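PDB 3I9F: putative type 11 methyltransferase from Sulfolobus solfataricus, which probably transfers methyl groups from S-adenosylmethionine to a substrate that is not known, and can bind zinc. Local coordinates for residues V108-W113 and K131-W136. Numbering follows the deposited sequence.
Sequences VIIIDW and KDYMGW
Tyr133 lays its ring over Ile110 and reaches Asp112 with its hydroxyl, packing the short helix 130-136 against strand 106-113 in the mixed seven-stranded sheet of the Rossmann-like methyltransferase fold. Ile110 and Asp112, two apart on an extended strand, both point toward the helix, one supplying an apolar methyl, the other a carboxylate acceptor. The packing is tight at Ile110: its CG2 makes a CH-pi contact 3.5 Å from the centroid of the Tyr133 ring and only 15° off the ring normal. CG1 turns beside the backbone N of Ile110 (chi1 -56°) and skirts Tyr133 CD2, which leaves CG2 anti to that N and facing the ring. A tyrosine suits this place by pairing an apolar face with a polar end, and a phenylalanine here would probably keep the CH-pi contact but leave Asp112 OD2 without its hydroxyl donor. The hydroxyl end is less closely packed, for there a water bridges the two segments, donating to both Ile111 O and Tyr133 OH. Within the buried carboxylate of Asp112, OD2 is also hydrogen-bonded to His86 ND1, and OD1 accepts the backbone N-H of Trp113 at 2.9 Å. Tyr133 OH donates to Asp112 OD2 at 2.5 Å, coming from above the carboxylate plane, 39° out of it.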
ATOM      1  N   VAL B 108      -3.065 -17.545  10.558  1.00 38.26           N
ATOM      2  CA  VAL B 108      -4.089 -17.390   9.543  1.00 36.55           C
ATOM      3  C   VAL B 108      -5.448 -17.752  10.128  1.00 36.28           C
ATOM      4  O   VAL B 108      -5.597 -18.794  10.731  1.00 34.67           O
ATOM      5  CB  VAL B 108      -3.785 -18.289   8.327  1.00 36.79           C
ATOM      6  CG1 VAL B 108      -4.965 -18.253   7.300  1.00 34.10           C
ATOM      7  CG2 VAL B 108      -2.432 -17.872   7.686  1.00 34.33           C
ATOM      8  N   ILE B 109      -6.431 -16.887   9.948  1.00 36.50           N
ATOM      9  CA  ILE B 109      -7.784 -17.156  10.399  1.00 37.55           C
ATOM     10  C   ILE B 109      -8.673 -17.447   9.210  1.00 38.14           C
ATOM     11  O   ILE B 109      -8.847 -16.584   8.376  1.00 39.13           O
ATOM     12  CB  ILE B 109      -8.408 -15.952  11.143  1.00 37.53           C
ATOM     13  CG1 ILE B 109      -7.488 -15.466  12.275  1.00 39.22           C
ATOM     14  CG2 ILE B 109      -9.736 -16.344  11.712  1.00 36.98           C
ATOM     15  CD1 ILE B 109      -7.575 -13.962  12.563  1.00 39.14           C
ATOM     16  N   ILE B 110      -9.251 -18.652   9.151  1.00 38.48           N
ATOM     17  CA  ILE B 110     -10.251 -19.005   8.155  1.00 38.05           C
ATOM     18  C   ILE B 110     -11.650 -19.013   8.742  1.00 38.49           C
ATOM     19  O   ILE B 110     -11.899 -19.680   9.732  1.00 38.67           O
ATOM     20  CB  ILE B 110     -10.024 -20.438   7.578  1.00 38.26           C
ATOM     21  CG1 ILE B 110      -8.608 -20.598   6.997  1.00 37.58           C
ATOM     22  CG2 ILE B 110     -11.105 -20.797   6.538  1.00 35.32           C
ATOM     23  CD1 ILE B 110      -8.113 -19.436   6.217  1.00 36.91           C
ATOM     24  N   ILE B 111     -12.554 -18.267   8.118  1.00 38.86           N
ATOM     25  CA  ILE B 111     -13.984 -18.440   8.294  1.00 39.05           C
ATOM     26  C   ILE B 111     -14.584 -18.747   6.937  1.00 39.59           C
ATOM     27  O   ILE B 111     -14.286 -18.072   5.966  1.00 41.33           O
ATOM     28  CB  ILE B 111     -14.643 -17.179   8.858  1.00 39.46           C
ATOM     29  CG1 ILE B 111     -14.037 -16.859  10.242  1.00 40.73           C
ATOM     30  CG2 ILE B 111     -16.140 -17.378   8.987  1.00 36.94           C
ATOM     31  CD1 ILE B 111     -14.349 -15.446  10.743  1.00 41.70           C
ATOM     32  N   ASP B 112     -15.403 -19.787   6.857  1.00 39.57           N
ATOM     33  CA  ASP B 112     -16.106 -20.111   5.645  1.00 39.40           C
ATOM     34  C   ASP B 112     -17.316 -20.944   5.974  1.00 39.25           C
ATOM     35  O   ASP B 112     -17.426 -21.483   7.079  1.00 39.01           O
ATOM     36  CB  ASP B 112     -15.213 -20.892   4.660  1.00 39.40           C
ATOM     37  CG  ASP B 112     -15.533 -20.576   3.189  1.00 40.00           C
ATOM     38  OD1 ASP B 112     -16.564 -19.908   2.927  1.00 41.36           O
ATOM     39  OD2 ASP B 112     -14.741 -20.963   2.285  1.00 40.32           O
ATOM     40  N   TRP B 113     -18.186 -21.060   4.971  1.00 39.06           N
ATOM     41  CA  TRP B 113     -19.427 -21.790   5.023  1.00 39.67           C
ATOM     42  C   TRP B 113     -19.246 -23.288   5.134  1.00 40.94           C
ATOM     43  O   TRP B 113     -18.348 -23.826   4.535  1.00 41.74           O
ATOM     44  CB  TRP B 113     -20.210 -21.500   3.763  1.00 39.23           C
ATOM     45  CG  TRP B 113     -20.715 -20.103   3.665  1.00 39.45           C
ATOM     46  CD1 TRP B 113     -20.079 -19.048   3.100  1.00 39.44           C
ATOM     47  CD2 TRP B 113     -21.964 -19.606   4.151  1.00 38.14           C
ATOM     48  NE1 TRP B 113     -20.861 -17.916   3.184  1.00 39.63           N
ATOM     49  CE2 TRP B 113     -22.022 -18.227   3.829  1.00 39.30           C
ATOM     50  CE3 TRP B 113     -23.051 -20.192   4.789  1.00 38.26           C
ATOM     51  CZ2 TRP B 113     -23.130 -17.427   4.121  1.00 38.67           C
ATOM     52  CZ3 TRP B 113     -24.162 -19.391   5.102  1.00 37.91           C
ATOM     53  CH2 TRP B 113     -24.185 -18.028   4.774  1.00 39.56           C
ATOM     54  N   LYS B 131     -10.950 -29.904   5.637  1.00 40.07           N
ATOM     55  CA  LYS B 131     -10.019 -30.784   4.964  1.00 40.28           C
ATOM     56  C   LYS B 131      -9.548 -30.125   3.647  1.00 39.39           C
ATOM     57  O   LYS B 131      -8.381 -30.173   3.319  1.00 37.89           O
ATOM     58  CB  LYS B 131     -10.637 -32.158   4.757  1.00 40.31           C
ATOM     59  CG  LYS B 131      -9.665 -33.149   4.145  1.00 45.25           C
ATOM     60  CD  LYS B 131     -10.316 -34.518   3.888  1.00 50.70           C
ATOM     61  CE  LYS B 131      -9.267 -35.557   3.409  1.00 53.59           C
ATOM     62  NZ  LYS B 131      -7.916 -35.455   4.089  1.00 54.68           N
ATOM     63  N   ASP B 132     -10.469 -29.489   2.925  1.00 39.23           N
ATOM     64  CA  ASP B 132     -10.123 -28.769   1.686  1.00 39.33           C
ATOM     65  C   ASP B 132      -9.155 -27.625   1.955  1.00 38.55           C
ATOM     66  O   ASP B 132      -8.212 -27.419   1.207  1.00 39.09           O
ATOM     67  CB  ASP B 132     -11.379 -28.251   0.971  1.00 39.30           C
ATOM     68  CG  ASP B 132     -12.298 -29.384   0.490  1.00 42.18           C
ATOM     69  OD1 ASP B 132     -11.765 -30.373  -0.099  1.00 46.72           O
ATOM     70  OD2 ASP B 132     -13.538 -29.285   0.689  1.00 40.35           O
ATOM     71  N   TYR B 133      -9.384 -26.900   3.042  1.00 38.01           N
ATOM     72  CA  TYR B 133      -8.544 -25.799   3.382  1.00 37.15           C
ATOM     73  C   TYR B 133      -7.145 -26.313   3.630  1.00 37.37           C
ATOM     74  O   TYR B 133      -6.188 -25.745   3.114  1.00 38.28           O
ATOM     75  CB  TYR B 133      -9.106 -24.973   4.547  1.00 36.48           C
ATOM     76  CG  TYR B 133      -9.970 -23.805   4.076  1.00 35.53           C
ATOM     77  CD1 TYR B 133     -11.333 -23.905   4.000  1.00 32.60           C
ATOM     78  CD2 TYR B 133      -9.403 -22.607   3.699  1.00 36.38           C
ATOM     79  CE1 TYR B 133     -12.104 -22.861   3.576  1.00 31.73           C
ATOM     80  CE2 TYR B 133     -10.171 -21.555   3.282  1.00 33.43           C
ATOM     81  CZ  TYR B 133     -11.522 -21.700   3.208  1.00 33.72           C
ATOM     82  OH  TYR B 133     -12.303 -20.650   2.749  1.00 34.31           O
ATOM     83  N   MET B 134      -7.001 -27.411   4.336  1.00 37.46           N
ATOM     84  CA  MET B 134      -5.650 -27.862   4.703  1.00 37.81           C
ATOM     85  C   MET B 134      -4.846 -28.490   3.538  1.00 37.74           C
ATOM     86  O   MET B 134      -3.629 -28.574   3.612  1.00 39.04           O
ATOM     87  CB  MET B 134      -5.689 -28.755   5.962  1.00 38.06           C
ATOM     88  CG  MET B 134      -6.451 -28.078   7.162  1.00 37.32           C
ATOM     89  SD  MET B 134      -6.067 -26.330   7.503  1.00 35.47           S
ATOM     90  CE  MET B 134      -4.354 -26.608   7.947  1.00 31.43           C
ATOM     91  N   GLY B 135      -5.512 -28.881   2.459  1.00 37.20           N
ATOM     92  CA  GLY B 135      -4.845 -29.188   1.211  1.00 36.44           C
ATOM     93  C   GLY B 135      -4.120 -27.972   0.656  1.00 36.54           C
ATOM     94  O   GLY B 135      -3.011 -28.097   0.195  1.00 37.17           O
ATOM     95  N   TRP B 136      -4.726 -26.790   0.727  1.00 36.34           N
ATOM     96  CA  TRP B 136      -4.070 -25.552   0.272  1.00 36.29           C
ATOM     97  C   TRP B 136      -3.061 -24.972   1.274  1.00 37.43           C
ATOM     98  O   TRP B 136      -1.958 -24.491   0.916  1.00 36.47           O
ATOM     99  CB  TRP B 136      -5.118 -24.473  -0.011  1.00 35.24           C
ATOM    100  CG  TRP B 136      -5.977 -24.844  -1.106  1.00 33.76           C
ATOM    101  CD1 TRP B 136      -7.236 -25.370  -1.028  1.00 34.03           C
ATOM    102  CD2 TRP B 136      -5.661 -24.768  -2.475  1.00 31.63           C
ATOM    103  NE1 TRP B 136      -7.712 -25.630  -2.270  1.00 31.47           N
ATOM    104  CE2 TRP B 136      -6.763 -25.269  -3.184  1.00 32.29           C
ATOM    105  CE3 TRP B 136      -4.532 -24.357  -3.181  1.00 33.67           C
ATOM    106  CZ2 TRP B 136      -6.794 -25.333  -4.585  1.00 32.12           C
ATOM    107  CZ3 TRP B 136      -4.561 -24.420  -4.566  1.00 33.71           C
ATOM    108  CH2 TRP B 136      -5.686 -24.925  -5.250  1.00 31.69           C
TER
HETATM  109  O   HOH W   1     -12.259 -18.141   3.433  1.00 30.37           O